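Local coordinates for protein NleG5-1 effector (Enterobacteria phage YYZ-2008, PDB 5VGC) that probably acts as a ubiquitin-protein ligase, a bacterial effector whose C-terminal part is related to the RING/U-box family and which binds calcium, at residues A[111-115]-A[177-181]; A[154-160]-A[190-196]. The protein carries 1 engineered substitution. One frame throughout, in Å; residues are numbered along the deposited sequence.

Contact 1: A[111-115]-A[177-181]; sequences SNYQL and VKTRA. With CA (calcium ion), chain E.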
# COMPACT_ATOMS: atom_id res chain seq x y z
N SER A 111 11.15 -6.03 -3.42
CA SER A 111 11.78 -6.93 -4.40
C SER A 111 13.26 -6.58 -4.73
O SER A 111 14.13 -7.51 -4.84
CB SER A 111 10.93 -7.01 -5.67
OG SER A 111 10.81 -5.75 -6.31
N ASN A 112 13.57 -5.28 -4.81
CA ASN A 112 14.94 -4.79 -5.04
C ASN A 112 15.98 -5.47 -4.14
O ASN A 112 17.11 -5.71 -4.56
CB ASN A 112 15.06 -3.26 -4.82
CG ASN A 112 14.16 -2.43 -5.75
OD1 ASN A 112 13.11 -2.87 -6.23
ND2 ASN A 112 14.58 -1.22 -5.98
N TYR A 113 15.60 -5.75 -2.90
CA TYR A 113 16.53 -6.34 -1.96
C TYR A 113 16.66 -7.85 -2.15
O TYR A 113 17.69 -8.45 -1.87
CB TYR A 113 16.13 -5.92 -0.53
CG TYR A 113 16.04 -4.39 -0.43
CD1 TYR A 113 17.18 -3.61 -0.24
CD2 TYR A 113 14.81 -3.73 -0.58
CE1 TYR A 113 17.10 -2.24 -0.17
CE2 TYR A 113 14.72 -2.35 -0.51
CZ TYR A 113 15.87 -1.60 -0.30
OH TYR A 113 15.80 -0.23 -0.23
N GLN A 114 15.58 -8.47 -2.64
CA GLN A 114 15.52 -9.95 -2.82
C GLN A 114 16.02 -10.43 -4.22
O GLN A 114 16.28 -11.64 -4.46
CB GLN A 114 14.06 -10.35 -2.67
CG GLN A 114 13.47 -10.08 -1.30
CD GLN A 114 12.01 -10.43 -1.21
OE1 GLN A 114 11.36 -10.75 -2.22
NE2 GLN A 114 11.47 -10.38 0.00
N LEU A 115 16.12 -9.47 -5.12
CA LEU A 115 16.29 -9.79 -6.53
C LEU A 115 17.54 -10.61 -6.87
O LEU A 115 17.46 -11.64 -7.56
CB LEU A 115 16.28 -8.51 -7.38
CG LEU A 115 16.13 -8.70 -8.87
CD1 LEU A 115 14.73 -9.20 -9.23
CD2 LEU A 115 16.41 -7.39 -9.59
N VAL A 177 10.55 -12.76 -12.82
CA VAL A 177 11.12 -12.17 -11.61
C VAL A 177 11.48 -10.69 -11.83
O VAL A 177 11.07 -9.81 -11.04
CB VAL A 177 12.33 -12.99 -11.10
CG1 VAL A 177 13.11 -12.25 -10.01
CG2 VAL A 177 11.86 -14.33 -10.59
N LYS A 178 12.21 -10.40 -12.91
CA LYS A 178 12.61 -9.01 -13.19
C LYS A 178 11.45 -8.04 -13.38
O LYS A 178 11.57 -6.87 -13.04
CB LYS A 178 13.56 -8.95 -14.37
CG LYS A 178 14.97 -9.48 -14.06
CD LYS A 178 15.85 -9.26 -15.27
CE LYS A 178 17.29 -9.67 -15.07
NZ LYS A 178 18.03 -9.28 -16.30
N THR A 179 10.33 -8.52 -13.91
CA THR A 179 9.12 -7.70 -14.04
C THR A 179 8.25 -7.79 -12.79
O THR A 179 7.15 -7.25 -12.79
CB THR A 179 8.28 -8.07 -15.28
OG1 THR A 179 7.79 -9.41 -15.17
CG2 THR A 179 9.09 -7.91 -16.57
N ARG A 180 8.71 -8.46 -11.72
CA ARG A 180 7.91 -8.59 -10.49
C ARG A 180 6.50 -9.18 -10.78
O ARG A 180 5.52 -8.88 -10.08
CB ARG A 180 7.80 -7.21 -9.77
CG ARG A 180 9.04 -6.79 -8.98
CD ARG A 180 10.19 -6.31 -9.85
NE ARG A 180 11.30 -5.79 -9.03
CZ ARG A 180 12.44 -5.30 -9.52
NH1 ARG A 180 12.66 -5.26 -10.83
NH2 ARG A 180 13.38 -4.85 -8.69
N ALA A 181 6.41 -10.04 -11.80
CA ALA A 181 5.12 -10.61 -12.20
C ALA A 181 4.72 -11.71 -11.24
O ALA A 181 5.58 -12.38 -10.62
CB ALA A 181 5.18 -11.18 -13.60
CA CA E . 3.81 -8.04 -8.52
O HOH W 1 3.70 -10.20 -7.65
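A residue that ends a helix can also tie it to its neighbour, as Arg180 does where 111-115 meets 177-181. Ser111 turns its CB toward the partner segment, and its OG accepts a nearly straight hydrogen bond from Arg180 NE at 2.8 Å. The hydroxyl in turn offers its one proton, weakly, to the carbonyls of Met107 and Asp108, so the arginine meets a group already tied to its own chain. At Asn112 the CA-to-CB bond leads away from the partner, yet the amide group reaches back, and Asn112 OD1 receives a weak, bent bond from Arg180 NH2 at 3.2 Å. Arg180, which serves both residues, has positive phi and is the C-prime residue of a Schellman motif closing helix 170-178, in which Ala181 N bonds to Leu176 O and Arg180 N to Val177 O, the latter over 2.8 Å. Its guanidinium folds back over that helix end, Arg180 NH1 donating to Lys178 O at 2.9 Å, while its carbonyl points elsewhere: Arg180 O binds the calcium ion at 2.5 Å, and water 1 is a further ligand. The next two residues, Tyr113 and Gln114, face the second subunit, packing on its Gly88 and Tyr56. One turn on from Ser111, Leu115 supplies the apolar contact, its CD1 lying 3.5 Å from Val177 CG1; separately, Leu115 CD2 is in van der Waals contact with Arg180 NH2 at 4.1 Å. Val177 continues the apolar packing along helix 111-125, against Leu118 and Ile122.

Contact 2: A[154-160]-A[190-196]; sequences VFMRNSM and IAVSMIV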
# COMPACT_ATOMS: atom_id res chain seq x y z
N VAL A 154 14.23 -24.73 -15.51
CA VAL A 154 14.25 -24.53 -14.06
C VAL A 154 12.95 -25.04 -13.43
O VAL A 154 11.84 -24.78 -13.98
CB VAL A 154 14.39 -23.05 -13.67
CG1 VAL A 154 14.50 -22.89 -12.16
CG2 VAL A 154 15.58 -22.39 -14.36
N PHE A 155 13.07 -25.76 -12.30
CA PHE A 155 11.89 -26.28 -11.61
C PHE A 155 11.34 -25.20 -10.69
O PHE A 155 12.09 -24.65 -9.88
CB PHE A 155 12.22 -27.53 -10.76
CG PHE A 155 12.26 -28.83 -11.53
CD1 PHE A 155 11.33 -29.14 -12.52
CD2 PHE A 155 13.23 -29.77 -11.24
CE1 PHE A 155 11.39 -30.36 -13.20
CE2 PHE A 155 13.29 -30.98 -11.93
CZ PHE A 155 12.37 -31.27 -12.91
N MET A 156 10.03 -24.92 -10.78
CA MET A 156 9.40 -24.00 -9.81
C MET A 156 8.13 -24.60 -9.23
O MET A 156 7.31 -25.17 -9.96
CB MET A 156 9.07 -22.64 -10.45
CG MET A 156 8.51 -21.62 -9.46
SD MET A 156 8.08 -20.06 -10.22
CE MET A 156 9.57 -19.17 -9.95
N ARG A 157 7.99 -24.46 -7.92
CA ARG A 157 6.82 -24.96 -7.22
C ARG A 157 5.56 -24.19 -7.62
O ARG A 157 5.63 -23.00 -7.91
CB ARG A 157 7.01 -24.89 -5.71
CG ARG A 157 8.05 -25.89 -5.25
CD ARG A 157 8.67 -25.52 -3.92
NE ARG A 157 7.76 -25.79 -2.82
CZ ARG A 157 7.98 -25.41 -1.57
NH1 ARG A 157 9.08 -24.74 -1.24
NH2 ARG A 157 7.07 -25.72 -0.66
N ASN A 158 4.41 -24.90 -7.63
CA ASN A 158 3.14 -24.31 -8.01
C ASN A 158 2.65 -23.21 -7.08
O ASN A 158 1.86 -22.37 -7.48
CB ASN A 158 2.05 -25.38 -8.15
CG ASN A 158 2.20 -26.19 -9.41
OD1 ASN A 158 3.27 -26.17 -10.06
ND2 ASN A 158 1.13 -26.92 -9.78
N SER A 159 3.12 -23.22 -5.84
CA SER A 159 2.80 -22.19 -4.86
C SER A 159 3.79 -22.24 -3.68
O SER A 159 4.64 -23.12 -3.62
CB SER A 159 1.36 -22.36 -4.36
OG SER A 159 1.26 -23.44 -3.45
N MET A 160 3.67 -21.30 -2.75
CA MET A 160 4.56 -21.21 -1.59
C MET A 160 4.79 -22.55 -0.89
O MET A 160 5.92 -22.86 -0.53
CB MET A 160 4.04 -20.17 -0.58
CG MET A 160 5.13 -19.65 0.36
SD MET A 160 6.52 -18.91 -0.52
CE MET A 160 5.87 -17.26 -0.81
N ILE A 190 6.70 -14.42 -6.63
CA ILE A 190 7.70 -15.45 -6.81
C ILE A 190 8.85 -15.23 -5.82
O ILE A 190 9.41 -14.15 -5.79
CB ILE A 190 8.24 -15.47 -8.26
CG1 ILE A 190 7.10 -15.79 -9.23
CG2 ILE A 190 9.37 -16.46 -8.37
CD1 ILE A 190 7.51 -15.99 -10.66
N ALA A 191 9.19 -16.26 -5.03
CA ALA A 191 10.19 -16.18 -3.96
C ALA A 191 11.17 -17.34 -4.00
O ALA A 191 10.78 -18.44 -4.41
CB ALA A 191 9.47 -16.16 -2.62
N VAL A 192 12.42 -17.13 -3.55
CA VAL A 192 13.49 -18.16 -3.57
C VAL A 192 13.04 -19.59 -3.24
O VAL A 192 13.38 -20.55 -3.98
CB VAL A 192 14.73 -17.86 -2.67
CG1 VAL A 192 15.83 -17.18 -3.44
CG2 VAL A 192 14.38 -17.09 -1.42
N SER A 193 12.30 -19.74 -2.16
CA SER A 193 11.89 -21.07 -1.70
C SER A 193 11.05 -21.84 -2.76
O SER A 193 11.02 -23.08 -2.74
CB SER A 193 11.14 -20.97 -0.39
OG SER A 193 10.10 -20.04 -0.55
N MET A 194 10.40 -21.11 -3.67
CA MET A 194 9.70 -21.75 -4.80
C MET A 194 10.62 -22.38 -5.86
O MET A 194 10.16 -23.26 -6.60
CB MET A 194 8.75 -20.76 -5.49
CG MET A 194 7.58 -20.30 -4.63
SD MET A 194 6.78 -18.86 -5.37
CE MET A 194 5.67 -18.43 -4.06
N ILE A 195 11.88 -21.92 -5.91
CA ILE A 195 12.84 -22.38 -6.92
C ILE A 195 13.55 -23.57 -6.34
O ILE A 195 13.93 -23.53 -5.18
CB ILE A 195 13.92 -21.33 -7.27
CG1 ILE A 195 13.32 -19.94 -7.46
CG2 ILE A 195 14.67 -21.70 -8.53
CD1 ILE A 195 12.31 -19.85 -8.56
N VAL A 196 13.71 -24.62 -7.14
CA VAL A 196 14.33 -25.86 -6.65
C VAL A 196 15.22 -26.49 -7.71
O VAL A 196 14.97 -26.34 -8.91
CB VAL A 196 13.28 -26.90 -6.17
CG1 VAL A 196 12.50 -26.36 -4.98
CG2 VAL A 196 12.30 -27.28 -7.26
O HOH W 2 15.59 -26.79 -11.48
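Side-chain burial at a short strand is well illustrated by Met194, which loses more surface in this contact than any other residue of the two segments. Its CB lies 4.1 Å from Met156 CG, and its CE meets Met160 CE at 3.5 Å, so methionines of 154-160 pack on two parts of one side chain. Met156 and Ile195, a non-hydrogen-bonded antiparallel pair with CA atoms 4.8 Å apart, share one face of the sheet; nearby Val154 CG1 touches Ile195 CG2 at 3.8 Å. Leu173 of helix 170-178 covers Val154, Met156 and Ile195, and helix 111-125 adds Leu118 and Cys125 against Ile195. On the other face Phe155 CB packs 3.5 Å from Val196 CG2, while the Phe155 ring extends to the rings of Phe127 and Phe210. The backbone comes next. Arg157 N donates to Met194 O at 2.8 Å, an oxygen that also takes a CA-H...O contact from Met156 CA at 3.4 Å, and Val196 N reaches Phe155 O at 3.2 Å. Water 2 bridges the strands further along, accepting from Phe155 N at 2.8 Å and donating to Val196 O at 2.7 Å. At the polar edge Arg157 NH1 bonds to Ser193 O at 3.0 Å and its NE to the carbonyl of Ser162. Asn54 of the second subunit packs on Met160, Ala191 and Ser193. With hairpin 152-157/164-169, helix 170-178 and returning strand 195-196, this is consistent with the beta-beta-alpha-beta core of RING and U-box domains.

In the fold
The chain first builds an N-terminal three-stranded sheet and long helices, with neither contact among them, before reaching helix 111-125. From there the segments alternate: 111-115, 154-160, 177-181, 190-196. Contact 1 therefore closes a loop of 61 residues that takes in the first segment of contact 2, and contact 2 closes one of 29 that takes in the second segment of contact 1; the two cross rather than nest. Contact 1 joins helix 111-125 to the end of helix 170-178, while contact 2 returns the chain to strand 152-157. Their centres lie about 14 Å apart, and they meet where Val177 CG2 packs on Ile190 CG2 at 4.0 Å.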